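Local coordinates for protein FAD-dependent oxidoreductase (PDB 4KCF) that oxygenates the amino nitrogen of a dTDP-linked sugar with the help of a flavin, probably on the way to kijanose, a sugar of kijanimicin, at residues L186-P191 against S237-I242; T168-D173 against I198-D203. All coordinates share one frame; numbering follows the deposited sequence.

In the fold
The chain enters the beta domain of this acyl-CoA dehydrogenase fold after its N-terminal helices. After strand 156-159, strand 169-172 runs out and the chain turns back antiparallel as strand 178-187, whose end at 186-191 enters contact 1. Strand 195-202 then returns, and contact 2 closes a loop of 24 residues by pairing 198-203 parallel with 168-173, before 237-242 meets 186-191 across 45 residues to complete contact 1. The segments alternate along the chain, so the two closures cross rather than nest. Contact 1 ties the sheet to the flavin, and contact 2 joins strands farther out; their centres lie about 21 Å apart, bridged by Ile242 packing on Ile198.

Contact 1 (L186-P191 against S237-I242); sequences LVSMAP and SGTVDI. With FMN (flavin mononucleotide), chain C.
Two first torsions set Ser188 and Thr239 against each other: each hydroxyl lies anti to its own carbonyl carbon (chi1 -56° and -60°), which brings Ser188 OG to 2.7 Å from Thr239 OG1. They meet where strand 178-187 of the acyl-CoA dehydrogenase beta domain ends in a type II turn, Val187 to Ala190, beside the inverse gamma turn centred on Thr239. The same serine holds the flavin twice, OG giving a hydrogen bond to N5 of FMN and its backbone N another to O4, which helps set that end of the ring system. The Thr239 methyl, CG2, lies 3.3 Å from C6 of FMN and also covers Leu186 CA, while Phe400 and Gln402 hold the cofactor elsewhere.

Backbone bonds knit the turns together. Met189 N donates to Ser237 O at 2.9 Å, and Val187 N reaches Val240 O at the same length, bent to 139° at the hydrogen. On the side away from the flavin, the Val187 and Ile242 side chains cross at about a right angle, Val187 CG2 meeting Ile242 CD1 at 3.6 Å. Ala190 CB presses on Val240 CG2; Phe196 touches Val187, Ala190 and Ile242. Asp241 OD2 forms a salt bridge with Arg183, and OD1 a hydrogen bond with Thr185 OG1. A bridging water donates to Asp241 OD1 at 2.7 Å and to Thr239 O at 2.6 Å.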
loop_
_atom_site.group_PDB
_atom_site.type_symbol
_atom_site.label_atom_id
_atom_site.label_comp_id
_atom_site.label_asym_id
_atom_site.label_seq_id
_atom_site.Cartn_x
_atom_site.Cartn_y
_atom_site.Cartn_z
ATOM N N LEU A 186 6.072 -11.566 2.560
ATOM C CA LEU A 186 4.943 -10.612 2.498
ATOM C C LEU A 186 4.983 -9.803 1.196
ATOM O O LEU A 186 5.324 -8.621 1.201
ATOM C CB LEU A 186 4.890 -9.719 3.756
ATOM C CG LEU A 186 4.962 -10.525 5.067
ATOM C CD1 LEU A 186 5.143 -9.601 6.273
ATOM C CD2 LEU A 186 3.694 -11.355 5.262
ATOM N N VAL A 187 4.702 -10.434 0.057
ATOM C CA VAL A 187 4.775 -9.730 -1.222
ATOM C C VAL A 187 3.383 -9.833 -1.796
ATOM O O VAL A 187 3.078 -10.820 -2.470
ATOM C CB VAL A 187 5.772 -10.364 -2.234
ATOM C CG1 VAL A 187 5.881 -9.479 -3.486
ATOM C CG2 VAL A 187 7.179 -10.476 -1.620
ATOM N N SER A 188 2.527 -8.867 -1.477
ATOM C CA SER A 188 1.145 -8.940 -1.920
ATOM C C SER A 188 1.140 -8.866 -3.450
ATOM O O SER A 188 2.045 -8.245 -4.035
ATOM C CB SER A 188 0.362 -7.729 -1.375
ATOM O OG SER A 188 0.504 -7.733 0.038
ATOM N N MET A 189 0.106 -9.479 -4.027
ATOM C CA MET A 189 -0.201 -9.485 -5.464
ATOM C C MET A 189 0.775 -10.387 -6.219
ATOM O O MET A 189 0.761 -10.413 -7.447
ATOM C CB MET A 189 -0.244 -8.075 -6.055
ATOM C CG MET A 189 -0.891 -7.964 -7.439
ATOM S SD MET A 189 -1.151 -6.232 -7.874
ATOM C CE MET A 189 0.462 -5.488 -7.763
ATOM N N ALA A 190 1.582 -11.158 -5.498
ATOM C CA ALA A 190 2.705 -11.855 -6.124
ATOM C C ALA A 190 2.254 -12.918 -7.126
ATOM O O ALA A 190 2.888 -13.056 -8.174
ATOM C CB ALA A 190 3.671 -12.433 -5.098
ATOM N N PRO A 191 1.153 -13.641 -6.835
ATOM C CA PRO A 191 0.755 -14.694 -7.762
ATOM C C PRO A 191 0.497 -14.192 -9.180
ATOM O O PRO A 191 0.411 -15.007 -10.088
ATOM C CB PRO A 191 -0.527 -15.258 -7.140
ATOM C CG PRO A 191 -0.354 -14.972 -5.661
ATOM C CD PRO A 191 0.284 -13.617 -5.641
ATOM N N SER A 237 -4.913 -11.450 -0.495
ATOM C CA SER A 237 -4.074 -10.417 -1.070
ATOM C C SER A 237 -2.844 -11.010 -1.759
ATOM O O SER A 237 -2.043 -10.249 -2.296
ATOM C CB SER A 237 -3.611 -9.357 -0.048
ATOM O OG SER A 237 -2.835 -10.040 0.932
ATOM N N GLY A 238 -2.657 -12.325 -1.709
ATOM C CA GLY A 238 -1.547 -12.939 -2.442
ATOM C C GLY A 238 -0.196 -12.658 -1.832
ATOM O O GLY A 238 0.783 -12.496 -2.569
ATOM N N THR A 239 -0.165 -12.609 -0.496
ATOM C CA THR A 239 0.957 -12.017 0.235
ATOM C C THR A 239 2.002 -13.089 0.593
ATOM O O THR A 239 2.345 -13.306 1.766
ATOM C CB THR A 239 0.427 -11.159 1.442
ATOM O OG1 THR A 239 -0.404 -10.119 0.914
ATOM C CG2 THR A 239 1.532 -10.461 2.262
ATOM N N VAL A 240 2.530 -13.716 -0.461
ATOM C CA VAL A 240 3.469 -14.836 -0.346
ATOM C C VAL A 240 4.929 -14.437 -0.245
ATOM O O VAL A 240 5.269 -13.262 -0.343
ATOM C CB VAL A 240 3.315 -15.812 -1.529
ATOM C CG1 VAL A 240 1.906 -16.332 -1.543
ATOM C CG2 VAL A 240 3.723 -15.093 -2.854
ATOM N N ASP A 241 5.794 -15.408 0.025
ATOM C CA ASP A 241 7.230 -15.151 0.035
ATOM C C ASP A 241 7.704 -15.310 -1.401
ATOM O O ASP A 241 7.071 -16.035 -2.174
ATOM C CB ASP A 241 7.947 -16.186 0.898
ATOM C CG ASP A 241 7.832 -15.883 2.385
ATOM O OD1 ASP A 241 6.867 -15.230 2.844
ATOM O OD2 ASP A 241 8.776 -16.254 3.105
ATOM N N ILE A 242 8.816 -14.668 -1.740
ATOM C CA ILE A 242 9.500 -14.916 -3.020
ATOM C C ILE A 242 10.976 -15.215 -2.748
ATOM O O ILE A 242 11.575 -14.625 -1.844
ATOM C CB ILE A 242 9.295 -13.759 -4.018
ATOM C CG1 ILE A 242 10.031 -12.513 -3.525
ATOM C CG2 ILE A 242 7.806 -13.507 -4.216
ATOM C CD1 ILE A 242 9.563 -11.240 -4.161
HETATM N N1 FMN C . 5.553 -5.386 2.363
HETATM C C2 FMN C . 6.042 -5.159 1.115
HETATM O O2 FMN C . 7.213 -4.691 1.059
HETATM N N3 FMN C . 5.278 -5.404 0.014
HETATM C C4 FMN C . 4.059 -5.955 0.208
HETATM O O4 FMN C . 3.277 -6.222 -0.875
HETATM C C4A FMN C . 3.529 -6.162 1.506
HETATM N N5 FMN C . 2.280 -6.677 1.735
HETATM C C5A FMN C . 1.875 -6.923 3.012
HETATM C C6 FMN C . 0.600 -7.452 3.222
HETATM C C7 FMN C . 0.143 -7.696 4.529
HETATM C C7M FMN C . -1.225 -8.284 4.753
HETATM C C8 FMN C . 1.015 -7.406 5.687
HETATM C C8M FMN C . 0.600 -7.635 7.125
HETATM C C9 FMN C . 2.267 -6.869 5.414
HETATM C C9A FMN C . 2.710 -6.618 4.100
HETATM N N10 FMN C . 3.960 -6.123 3.884
HETATM C C10 FMN C . 4.326 -5.871 2.605
HETATM C "C1'" FMN C . 4.968 -5.842 4.925
HETATM C "C2'" FMN C . 4.869 -4.971 6.177
HETATM O "O2'" FMN C . 4.922 -3.733 5.471
HETATM C "C3'" FMN C . 5.850 -5.107 7.381
HETATM O "O3'" FMN C . 7.254 -5.109 7.030
HETATM C "C4'" FMN C . 5.760 -6.223 8.460
HETATM O "O4'" FMN C . 4.591 -7.057 8.676
HETATM O O HOH W 1 4.275 -14.377 3.181
#

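Contact 2 (T168-D173 against I198-D203)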
loop_
_atom_site.group_PDB
_atom_site.type_symbol
_atom_site.label_atom_id
_atom_site.label_comp_id
_atom_site.label_asym_id
_atom_site.label_seq_id
_atom_site.Cartn_x
_atom_site.Cartn_y
_atom_site.Cartn_z
ATOM N N THR A 168 18.873 -10.406 1.836
ATOM C CA THR A 168 18.866 -10.226 0.379
ATOM C C THR A 168 19.966 -9.282 -0.114
ATOM O O THR A 168 19.957 -8.072 0.140
ATOM C CB THR A 168 17.466 -9.857 -0.186
ATOM O OG1 THR A 168 16.480 -10.778 0.296
ATOM C CG2 THR A 168 17.466 -9.901 -1.710
ATOM N N THR A 169 20.896 -9.872 -0.863
ATOM C CA THR A 169 22.073 -9.170 -1.369
ATOM C C THR A 169 22.222 -9.273 -2.894
ATOM O O THR A 169 21.770 -10.227 -3.538
ATOM C CB THR A 169 23.365 -9.709 -0.736
ATOM O OG1 THR A 169 23.524 -11.048 -1.196
ATOM C CG2 THR A 169 23.345 -9.768 0.784
ATOM N N LEU A 170 22.843 -8.242 -3.456
ATOM C CA LEU A 170 23.226 -8.161 -4.857
ATOM C C LEU A 170 24.743 -8.231 -4.900
ATOM O O LEU A 170 25.411 -7.462 -4.200
ATOM C CB LEU A 170 22.876 -6.802 -5.446
ATOM C CG LEU A 170 21.656 -6.475 -6.298
ATOM C CD1 LEU A 170 21.901 -5.133 -6.939
ATOM C CD2 LEU A 170 21.320 -7.518 -7.349
ATOM N N ARG A 171 25.272 -9.154 -5.695
ATOM C CA ARG A 171 26.717 -9.254 -5.889
ATOM C C ARG A 171 27.017 -9.109 -7.390
ATOM O O ARG A 171 26.199 -9.519 -8.227
ATOM C CB ARG A 171 27.300 -10.517 -5.239
ATOM C CG ARG A 171 26.590 -11.772 -5.637
ATOM C CD ARG A 171 27.127 -13.019 -4.963
ATOM N NE ARG A 171 26.608 -14.191 -5.673
ATOM C CZ ARG A 171 27.326 -15.058 -6.392
ATOM N NH1 ARG A 171 26.715 -16.067 -7.010
ATOM N NH2 ARG A 171 28.649 -14.942 -6.513
ATOM N N PRO A 172 28.162 -8.486 -7.735
ATOM C CA PRO A 172 28.563 -8.343 -9.133
ATOM C C PRO A 172 28.835 -9.723 -9.719
ATOM O O PRO A 172 29.430 -10.557 -9.034
ATOM C CB PRO A 172 29.863 -7.534 -9.065
ATOM C CG PRO A 172 30.399 -7.792 -7.720
ATOM C CD PRO A 172 29.199 -7.978 -6.819
ATOM N N ASP A 173 28.374 -9.938 -10.950
ATOM C CA ASP A 173 28.508 -11.207 -11.694
ATOM C C ASP A 173 29.881 -11.328 -12.357
ATOM O O ASP A 173 30.170 -12.312 -13.037
ATOM C CB ASP A 173 27.367 -11.429 -12.715
ATOM C CG ASP A 173 27.286 -10.363 -13.819
ATOM O OD1 ASP A 173 28.076 -9.396 -13.914
ATOM O OD2 ASP A 173 26.388 -10.477 -14.674
ATOM N N ILE A 198 12.594 -4.998 -5.641
ATOM C CA ILE A 198 13.128 -5.700 -4.496
ATOM C C ILE A 198 14.090 -4.795 -3.740
ATOM O O ILE A 198 14.901 -4.175 -4.411
ATOM C CB ILE A 198 13.830 -6.996 -4.979
ATOM C CG1 ILE A 198 12.828 -7.968 -5.633
ATOM C CG2 ILE A 198 14.541 -7.709 -3.849
ATOM C CD1 ILE A 198 11.584 -8.268 -4.831
ATOM N N ASN A 199 13.957 -4.644 -2.419
ATOM C CA ASN A 199 14.961 -3.959 -1.574
ATOM C C ASN A 199 16.123 -4.897 -1.259
ATOM O O ASN A 199 15.919 -5.910 -0.603
ATOM C CB ASN A 199 14.354 -3.406 -0.266
ATOM C CG ASN A 199 15.372 -3.154 0.859
ATOM O OD1 ASN A 199 15.182 -3.613 1.997
ATOM N ND2 ASN A 199 16.419 -2.389 0.574
ATOM N N ALA A 200 17.327 -4.560 -1.710
ATOM C CA ALA A 200 18.474 -5.435 -1.559
ATOM C C ALA A 200 19.646 -4.556 -1.158
ATOM O O ALA A 200 19.589 -3.348 -1.384
ATOM C CB ALA A 200 18.777 -6.133 -2.880
ATOM N N ARG A 201 20.665 -5.150 -0.543
ATOM C CA ARG A 201 21.941 -4.477 -0.277
ATOM C C ARG A 201 23.044 -5.043 -1.168
ATOM O O ARG A 201 23.125 -6.253 -1.403
ATOM C CB ARG A 201 22.403 -4.587 1.176
ATOM C CG ARG A 201 22.315 -5.979 1.767
ATOM C CD ARG A 201 23.524 -6.354 2.623
ATOM N NE ARG A 201 23.264 -5.967 4.001
ATOM C CZ ARG A 201 23.710 -4.848 4.561
ATOM N NH1 ARG A 201 23.400 -4.588 5.820
ATOM N NH2 ARG A 201 24.472 -3.992 3.891
ATOM N N THR A 202 23.890 -4.156 -1.672
ATOM C CA THR A 202 25.055 -4.613 -2.418
ATOM C C THR A 202 25.974 -5.368 -1.457
ATOM O O THR A 202 25.919 -5.204 -0.237
ATOM C CB THR A 202 25.829 -3.450 -3.072
ATOM O OG1 THR A 202 26.181 -2.484 -2.071
ATOM C CG2 THR A 202 24.991 -2.779 -4.147
ATOM N N ASP A 203 26.798 -6.226 -2.046
ATOM C CA ASP A 203 27.933 -6.841 -1.370
ATOM C C ASP A 203 28.962 -7.358 -2.375
ATOM O O ASP A 203 28.673 -7.488 -3.570
ATOM C CB ASP A 203 27.463 -7.968 -0.456
ATOM C CG ASP A 203 28.540 -8.417 0.513
ATOM O OD1 ASP A 203 29.406 -7.607 0.920
ATOM O OD2 ASP A 203 28.503 -9.617 0.856
#
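Thr169 and Arg201 face each other across a parallel strand pair, the central bridge of contact 2, with Leu170 opposite Thr202 one step on. The strands, 169-172 and 195-202, belong to the mixed sheet of the middle domain in the acyl-CoA dehydrogenase family; the axes of the short segments 169-172 and 200-202 approach to 4.4 Å. The tight part is the backbone, where bonding alternates as parallel pairing requires. Arg201 N donates to Thr168 O, nearly straight at 168°. Leu170 N then donates to Arg201 O, and Asp203 N to Leu170 O at 2.8 Å. Between them Thr169 CA makes a bent CA-H...O contact with Arg201 O, at 3.1 Å.

The side chains meet more loosely. On the buried face, with Thr168, Leu170, Ala200 and Thr202, the Thr168 methyl CG2 lies 4.2 Å from Ala200 CB, and Ala212 and Pro214 of strand 210-217 cover Leu170 and Ala200. The other face is partly exposed. There Thr169 CG2, placed anti to its own carbonyl carbon, lies 3.9 Å from Arg201 CD, and the arginine chain, bent at chi2 and chi3, crosses it obliquely. Exposed Arg171 leads its extended chain outward to a salt bridge with Asp246.

Thr168 OG1 bonds to Asp162 and Thr202 OG1 to the backbone N of Arg210, so between the two segments it is backbone bonds that join the strands.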